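PDB 4G2C: DyP2 from Amycolatopsis sp. ATCC 39116, which is a haem-dependent dye-decolourising peroxidase that probably oxidises dyes and lignin-related aromatic compounds at the expense of hydrogen peroxide. Local coordinates for residues Phe347-Gly361 / Phe429-Val443. Numbering follows the deposited sequence.
Sequences FHAHIRKTNPRGSGG and FPFPPDGSQPGLDPV. With HEM (protoporphyrin IX containing Fe), chain C; ACT (acetate ion), chain J; ACT (acetate ion), chain I.
Lys353, on the short helix 350-354, runs its whole side chain along the loop 429-443. CB lies 3.7 Å from Asp441 OD2, CG rests on CB and CA of Asp441, and CD lies against both Phe429 O and Pro430 CD. CE sits against the backbone N of Asp441, and NZ ends between two carbonyls, donating to Phe429 O at 2.6 Å and to Gly439 O at 2.8 Å. Bends at chi2 (-71°) and chi3 (-77°) fold the chain back so that the ammonium reaches both. A methionine in its place would probably leave these two carbonyl oxygens without their shared donor, and the chain around Phe429 and around Gly439 without the link that joins them. Asp441 passes the lysine the other way and turns its carboxylate to His350: ND1 gives a 2.8 Å hydrogen bond, in the plane of the imidazole, to the syn lone pair of OD2, with ring and carboxylate planes 71° apart. OD1 accepts from Val443 N in an Asx turn and also from Ile444 N, which should fix the rotation of the carboxylate. Val443 CG2 packs on His350 CB. At the far end, Pro432 CB lies over one face of the Phe347 ring in a CH-pi contact, 3.9 Å from its centroid, while Pro433 CD approaches CZ. Pro430, after a cis peptide bond, sets CD against Phe347 O, and Phe431 N bonds to Gly360 O at 2.9 Å. Pro356 CG meets CE2 and CZ of Phe429, whose ring also stacks with Trp423. His350 NE2 binds the haem iron at 2.1 Å; the Asp441 carboxylate behind it helps to orient the imidazole, consistent with the proximal His-Asp pair of haem peroxidases.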
loop_
_atom_site.group_PDB
_atom_site.type_symbol
_atom_site.label_atom_id
_atom_site.label_comp_id
_atom_site.label_asym_id
_atom_site.label_seq_id
_atom_site.Cartn_x
_atom_site.Cartn_y
_atom_site.Cartn_z
ATOM N N PHE A 347 -18.881 9.024 -5.232
ATOM C CA PHE A 347 -18.820 7.610 -4.835
ATOM C C PHE A 347 -17.592 6.911 -5.397
ATOM O O PHE A 347 -17.001 6.030 -4.760
ATOM C CB PHE A 347 -20.076 6.870 -5.301
ATOM C CG PHE A 347 -21.347 7.360 -4.655
ATOM C CD1 PHE A 347 -21.620 7.069 -3.320
ATOM C CD2 PHE A 347 -22.280 8.089 -5.385
ATOM C CE1 PHE A 347 -22.787 7.522 -2.719
ATOM C CE2 PHE A 347 -23.440 8.541 -4.792
ATOM C CZ PHE A 347 -23.696 8.254 -3.456
ATOM N N HIS A 348 -17.211 7.304 -6.607
ATOM C CA HIS A 348 -16.131 6.626 -7.306
ATOM C C HIS A 348 -14.741 7.217 -7.073
ATOM O O HIS A 348 -13.783 6.759 -7.698
ATOM C CB HIS A 348 -16.429 6.572 -8.807
ATOM C CG HIS A 348 -17.052 7.824 -9.335
ATOM N ND1 HIS A 348 -16.366 9.016 -9.422
ATOM C CD2 HIS A 348 -18.309 8.077 -9.773
ATOM C CE1 HIS A 348 -17.170 9.946 -9.910
ATOM N NE2 HIS A 348 -18.355 9.404 -10.124
ATOM N N ALA A 349 -14.619 8.230 -6.209
ATOM C CA ALA A 349 -13.288 8.747 -5.865
ATOM C C ALA A 349 -12.434 7.603 -5.301
ATOM O O ALA A 349 -12.960 6.695 -4.655
ATOM C CB ALA A 349 -13.375 9.908 -4.873
ATOM N N HIS A 350 -11.128 7.639 -5.544
ATOM C CA HIS A 350 -10.247 6.510 -5.201
ATOM C C HIS A 350 -10.364 6.012 -3.745
ATOM O O HIS A 350 -10.549 4.812 -3.499
ATOM C CB HIS A 350 -8.797 6.876 -5.530
ATOM C CG HIS A 350 -7.778 5.850 -5.112
ATOM N ND1 HIS A 350 -7.800 4.538 -5.541
ATOM C CD2 HIS A 350 -6.667 5.971 -4.342
ATOM C CE1 HIS A 350 -6.773 3.886 -5.025
ATOM N NE2 HIS A 350 -6.061 4.739 -4.307
ATOM N N ILE A 351 -10.241 6.926 -2.787
ATOM C CA ILE A 351 -10.257 6.522 -1.384
ATOM C C ILE A 351 -11.638 6.048 -0.923
ATOM O O ILE A 351 -11.742 5.264 0.027
ATOM C CB ILE A 351 -9.718 7.643 -0.436
ATOM C CG1 ILE A 351 -10.666 8.855 -0.388
ATOM C CG2 ILE A 351 -8.303 8.058 -0.847
ATOM C CD1 ILE A 351 -10.280 9.891 0.701
ATOM N N ARG A 352 -12.694 6.510 -1.599
ATOM C CA ARG A 352 -14.057 6.130 -1.232
ATOM C C ARG A 352 -14.374 4.742 -1.796
ATOM O O ARG A 352 -14.999 3.926 -1.121
ATOM C CB ARG A 352 -15.086 7.178 -1.702
ATOM C CG ARG A 352 -16.499 6.957 -1.118
ATOM C CD ARG A 352 -17.494 8.118 -1.394
ATOM N NE ARG A 352 -18.809 7.843 -0.810
ATOM C CZ ARG A 352 -19.685 8.768 -0.418
ATOM N NH1 ARG A 352 -19.413 10.062 -0.550
ATOM N NH2 ARG A 352 -20.843 8.391 0.113
ATOM N N LYS A 353 -13.928 4.489 -3.027
ATOM C CA LYS A 353 -13.964 3.161 -3.636
ATOM C C LYS A 353 -13.216 2.153 -2.741
ATOM O O LYS A 353 -13.707 1.057 -2.484
ATOM C CB LYS A 353 -13.305 3.166 -5.029
ATOM C CG LYS A 353 -14.082 3.830 -6.186
ATOM C CD LYS A 353 -15.341 3.039 -6.652
ATOM C CE LYS A 353 -14.984 1.849 -7.520
ATOM N NZ LYS A 353 -16.147 1.140 -8.120
ATOM N N THR A 354 -12.036 2.538 -2.261
ATOM C CA THR A 354 -11.153 1.590 -1.590
ATOM C C THR A 354 -11.339 1.552 -0.067
ATOM O O THR A 354 -10.830 0.663 0.613
ATOM C CB THR A 354 -9.691 1.856 -1.944
ATOM O OG1 THR A 354 -9.305 3.143 -1.452
ATOM C CG2 THR A 354 -9.519 1.827 -3.461
ATOM N N ASN A 355 -12.063 2.528 0.456
ATOM C CA ASN A 355 -12.509 2.504 1.842
ATOM C C ASN A 355 -13.721 3.402 2.006
ATOM O O ASN A 355 -13.594 4.591 2.323
ATOM C CB ASN A 355 -11.401 2.926 2.809
ATOM C CG ASN A 355 -11.868 2.930 4.255
ATOM O OD1 ASN A 355 -12.994 2.516 4.548
ATOM N ND2 ASN A 355 -11.003 3.386 5.172
ATOM N N PRO A 356 -14.906 2.832 1.779
ATOM C CA PRO A 356 -16.187 3.501 1.993
ATOM C C PRO A 356 -16.438 3.876 3.460
ATOM O O PRO A 356 -17.423 4.552 3.734
ATOM C CB PRO A 356 -17.221 2.441 1.561
ATOM C CG PRO A 356 -16.454 1.407 0.793
ATOM C CD PRO A 356 -15.069 1.425 1.366
ATOM N N ARG A 357 -15.593 3.434 4.383
ATOM C CA ARG A 357 -15.743 3.809 5.788
ATOM C C ARG A 357 -17.163 3.583 6.313
ATOM O O ARG A 357 -17.724 4.440 7.000
ATOM C CB ARG A 357 -15.308 5.270 6.005
ATOM C CG ARG A 357 -13.830 5.501 5.699
ATOM C CD ARG A 357 -13.368 6.947 5.886
ATOM N NE ARG A 357 -11.994 7.078 5.397
ATOM C CZ ARG A 357 -11.012 7.741 6.012
ATOM N NH1 ARG A 357 -11.230 8.403 7.140
ATOM N NH2 ARG A 357 -9.802 7.758 5.471
ATOM N N GLY A 358 -17.747 2.437 5.976
ATOM C CA GLY A 358 -19.051 2.066 6.505
ATOM C C GLY A 358 -20.250 2.491 5.659
ATOM O O GLY A 358 -21.396 2.221 6.012
ATOM N N SER A 359 -19.989 3.140 4.529
ATOM C CA SER A 359 -21.059 3.623 3.670
ATOM C C SER A 359 -21.232 2.788 2.396
ATOM O O SER A 359 -22.024 3.152 1.523
ATOM C CB SER A 359 -20.780 5.073 3.276
ATOM O OG SER A 359 -19.641 5.138 2.434
ATOM N N GLY A 360 -20.485 1.686 2.285
ATOM C CA GLY A 360 -20.464 0.871 1.072
ATOM C C GLY A 360 -21.827 0.337 0.685
ATOM O O GLY A 360 -22.184 0.290 -0.501
ATOM N N GLY A 361 -22.594 -0.078 1.690
ATOM C CA GLY A 361 -23.946 -0.537 1.460
ATOM C C GLY A 361 -24.082 -2.017 1.142
ATOM O O GLY A 361 -25.202 -2.540 1.083
ATOM N N PHE A 429 -19.995 -0.570 -7.232
ATOM C CA PHE A 429 -19.620 -0.289 -5.845
ATOM C C PHE A 429 -18.962 1.066 -5.718
ATOM O O PHE A 429 -18.247 1.489 -6.623
ATOM C CB PHE A 429 -18.670 -1.380 -5.338
ATOM C CG PHE A 429 -18.390 -1.312 -3.870
ATOM C CD1 PHE A 429 -19.246 -1.923 -2.963
ATOM C CD2 PHE A 429 -17.265 -0.638 -3.390
ATOM C CE1 PHE A 429 -18.996 -1.859 -1.605
ATOM C CE2 PHE A 429 -16.994 -0.580 -2.021
ATOM C CZ PHE A 429 -17.856 -1.195 -1.131
ATOM N N PRO A 430 -19.224 1.769 -4.604
ATOM C CA PRO A 430 -20.171 1.370 -3.551
ATOM C C PRO A 430 -21.625 1.681 -3.951
ATOM O O PRO A 430 -21.852 2.324 -4.979
ATOM C CB PRO A 430 -19.752 2.247 -2.366
ATOM C CG PRO A 430 -19.273 3.506 -3.010
ATOM C CD PRO A 430 -18.581 3.062 -4.299
ATOM N N PHE A 431 -22.597 1.224 -3.162
ATOM C CA PHE A 431 -24.005 1.335 -3.566
ATOM C C PHE A 431 -24.534 2.724 -3.289
ATOM O O PHE A 431 -24.623 3.130 -2.132
ATOM C CB PHE A 431 -24.864 0.322 -2.817
ATOM C CG PHE A 431 -24.533 -1.107 -3.134
ATOM C CD1 PHE A 431 -23.607 -1.415 -4.110
ATOM C CD2 PHE A 431 -25.169 -2.134 -2.473
ATOM C CE1 PHE A 431 -23.302 -2.737 -4.413
ATOM C CE2 PHE A 431 -24.874 -3.464 -2.769
ATOM C CZ PHE A 431 -23.942 -3.765 -3.743
ATOM N N PRO A 432 -24.872 3.479 -4.341
ATOM C CA PRO A 432 -25.487 4.782 -4.046
ATOM C C PRO A 432 -26.932 4.563 -3.618
ATOM O O PRO A 432 -27.520 3.544 -3.992
ATOM C CB PRO A 432 -25.440 5.526 -5.389
ATOM C CG PRO A 432 -24.611 4.651 -6.326
ATOM C CD PRO A 432 -24.651 3.264 -5.780
ATOM N N PRO A 433 -27.498 5.496 -2.839
ATOM C CA PRO A 433 -28.904 5.352 -2.425
ATOM C C PRO A 433 -29.882 5.218 -3.609
ATOM O O PRO A 433 -30.902 4.566 -3.445
ATOM C CB PRO A 433 -29.186 6.638 -1.619
ATOM C CG PRO A 433 -27.827 7.104 -1.151
ATOM C CD PRO A 433 -26.861 6.700 -2.268
ATOM N N ASP A 434 -29.575 5.803 -4.768
ATOM C CA ASP A 434 -30.462 5.676 -5.927
ATOM C C ASP A 434 -30.286 4.362 -6.730
ATOM O O ASP A 434 -30.957 4.142 -7.743
ATOM C CB ASP A 434 -30.441 6.941 -6.817
ATOM C CG ASP A 434 -29.189 7.058 -7.685
ATOM O OD1 ASP A 434 -28.333 6.142 -7.666
ATOM O OD2 ASP A 434 -29.076 8.079 -8.414
ATOM N N GLY A 435 -29.404 3.482 -6.259
ATOM C CA GLY A 435 -29.219 2.181 -6.888
ATOM C C GLY A 435 -28.449 2.183 -8.203
ATOM O O GLY A 435 -28.347 1.139 -8.863
ATOM N N SER A 436 -27.910 3.340 -8.592
ATOM C CA SER A 436 -27.139 3.447 -9.841
ATOM C C SER A 436 -25.695 2.914 -9.700
ATOM O O SER A 436 -25.232 2.600 -8.599
ATOM C CB SER A 436 -27.123 4.894 -10.363
ATOM O OG SER A 436 -26.366 5.730 -9.513
ATOM N N GLN A 437 -25.002 2.784 -10.826
ATOM C CA GLN A 437 -23.629 2.274 -10.825
ATOM C C GLN A 437 -22.642 3.411 -11.007
ATOM O O GLN A 437 -22.600 4.042 -12.053
ATOM C CB GLN A 437 -23.442 1.222 -11.917
ATOM C CG GLN A 437 -24.134 -0.080 -11.592
ATOM C CD GLN A 437 -23.680 -1.215 -12.477
ATOM O OE1 GLN A 437 -23.182 -0.994 -13.588
ATOM N NE2 GLN A 437 -23.832 -2.448 -11.986
ATOM N N PRO A 438 -21.851 3.698 -9.972
ATOM C CA PRO A 438 -20.928 4.835 -10.060
ATOM C C PRO A 438 -19.745 4.605 -11.011
ATOM O O PRO A 438 -19.096 5.570 -11.419
ATOM C CB PRO A 438 -20.444 5.008 -8.607
ATOM C CG PRO A 438 -20.663 3.680 -7.955
ATOM C CD PRO A 438 -21.881 3.095 -8.627
ATOM N N GLY A 439 -19.469 3.347 -11.353
ATOM C CA GLY A 439 -18.387 3.035 -12.262
ATOM C C GLY A 439 -17.063 2.722 -11.568
ATOM O O GLY A 439 -16.982 2.612 -10.334
ATOM N N LEU A 440 -16.016 2.575 -12.375
ATOM C CA LEU A 440 -14.722 2.128 -11.878
ATOM C C LEU A 440 -13.955 3.226 -11.159
ATOM O O LEU A 440 -14.046 4.413 -11.501
ATOM C CB LEU A 440 -13.858 1.615 -13.032
ATOM C CG LEU A 440 -13.894 0.151 -13.475
ATOM C CD1 LEU A 440 -15.300 -0.294 -13.833
ATOM C CD2 LEU A 440 -12.937 -0.034 -14.654
ATOM N N ASP A 441 -13.167 2.809 -10.180
ATOM C CA ASP A 441 -12.130 3.654 -9.617
ATOM C C ASP A 441 -11.306 4.218 -10.781
ATOM O O ASP A 441 -10.788 3.465 -11.616
ATOM C CB ASP A 441 -11.261 2.819 -8.663
ATOM C CG ASP A 441 -10.206 3.643 -7.950
ATOM O OD1 ASP A 441 -9.502 4.443 -8.611
ATOM O OD2 ASP A 441 -10.073 3.484 -6.719
ATOM N N PRO A 442 -11.201 5.549 -10.859
ATOM C CA PRO A 442 -10.496 6.190 -11.977
ATOM C C PRO A 442 -8.972 6.102 -11.847
ATOM O O PRO A 442 -8.257 6.180 -12.847
ATOM C CB PRO A 442 -10.932 7.654 -11.855
ATOM C CG PRO A 442 -11.199 7.844 -10.403
ATOM C CD PRO A 442 -11.790 6.534 -9.934
ATOM N N VAL A 443 -8.477 5.952 -10.625
ATOM C CA VAL A 443 -7.036 5.911 -10.412
ATOM C C VAL A 443 -6.442 4.523 -10.633
ATOM O O VAL A 443 -5.374 4.389 -11.240
ATOM C CB VAL A 443 -6.627 6.397 -9.015
ATOM C CG1 VAL A 443 -5.119 6.394 -8.909
ATOM C CG2 VAL A 443 -7.180 7.799 -8.745
HETATM C CHA HEM C . -5.238 6.025 -0.336
HETATM C CHB HEM C . -2.976 7.003 -4.526
HETATM C CHC HEM C . -2.789 2.270 -5.599
HETATM C CHD HEM C . -5.714 1.392 -1.845
HETATM C C1A HEM C . -4.629 6.704 -1.364
HETATM C C2A HEM C . -4.417 8.136 -1.413
HETATM C C3A HEM C . -3.790 8.396 -2.566
HETATM C C4A HEM C . -3.582 7.149 -3.281
HETATM C CMA HEM C . -3.352 9.781 -3.071
HETATM C CAA HEM C . -4.849 9.141 -0.309
HETATM C CBA HEM C . -3.770 9.197 0.778
HETATM C CGA HEM C . -3.954 8.116 1.817
HETATM O O1A HEM C . -5.043 7.999 2.408
HETATM O O2A HEM C . -3.004 7.348 2.074
HETATM C C1B HEM C . -2.724 5.821 -5.207
HETATM C C2B HEM C . -2.033 5.656 -6.485
HETATM C C3B HEM C . -1.990 4.337 -6.763
HETATM C C4B HEM C . -2.625 3.628 -5.680
HETATM C CMB HEM C . -1.483 6.813 -7.356
HETATM C CAB HEM C . -1.363 3.613 -7.975
HETATM C CBB HEM C . -0.428 4.206 -8.722
HETATM C C1C HEM C . -3.632 1.632 -4.717
HETATM C C2C HEM C . -4.061 0.244 -4.800
HETATM C C3C HEM C . -4.858 0.005 -3.745
HETATM C C4C HEM C . -4.958 1.230 -2.976
HETATM C CMC HEM C . -3.631 -0.777 -5.892
HETATM C CAC HEM C . -5.597 -1.311 -3.402
HETATM C CBC HEM C . -5.838 -2.242 -4.338
HETATM C C1D HEM C . -5.808 2.528 -1.069
HETATM C C2D HEM C . -6.427 2.568 0.229
HETATM C C3D HEM C . -6.252 4.008 0.686
HETATM C C4D HEM C . -5.574 4.695 -0.368
HETATM C CMD HEM C . -7.094 1.402 0.978
HETATM C CAD HEM C . -6.734 4.640 1.977
HETATM C CBD HEM C . -8.224 4.819 1.770
HETATM C CGD HEM C . -8.731 5.302 3.099
HETATM O O1D HEM C . -8.505 4.585 4.109
HETATM O O2D HEM C . -9.309 6.422 3.132
HETATM N NA HEM C . -4.105 6.136 -2.502
HETATM N NB HEM C . -3.060 4.560 -4.756
HETATM N NC HEM C . -4.202 2.204 -3.591
HETATM N ND HEM C . -5.323 3.794 -1.378
HETATM FE FE HEM C . -4.298 4.246 -3.202
HETATM C C ACT J . -23.537 8.083 -9.287
HETATM O O ACT J . -22.315 8.419 -9.233
HETATM O OXT ACT J . -23.797 6.927 -9.709
HETATM C CH3 ACT J . -24.650 9.005 -8.874
HETATM C C ACT I . -21.176 11.585 -7.693
HETATM O O ACT I . -22.385 11.885 -7.914
HETATM O OXT ACT I . -20.896 10.478 -7.145
HETATM C CH3 ACT I . -20.075 12.531 -8.070
HETATM O O HOH W 1 -22.927 4.371 -0.718
#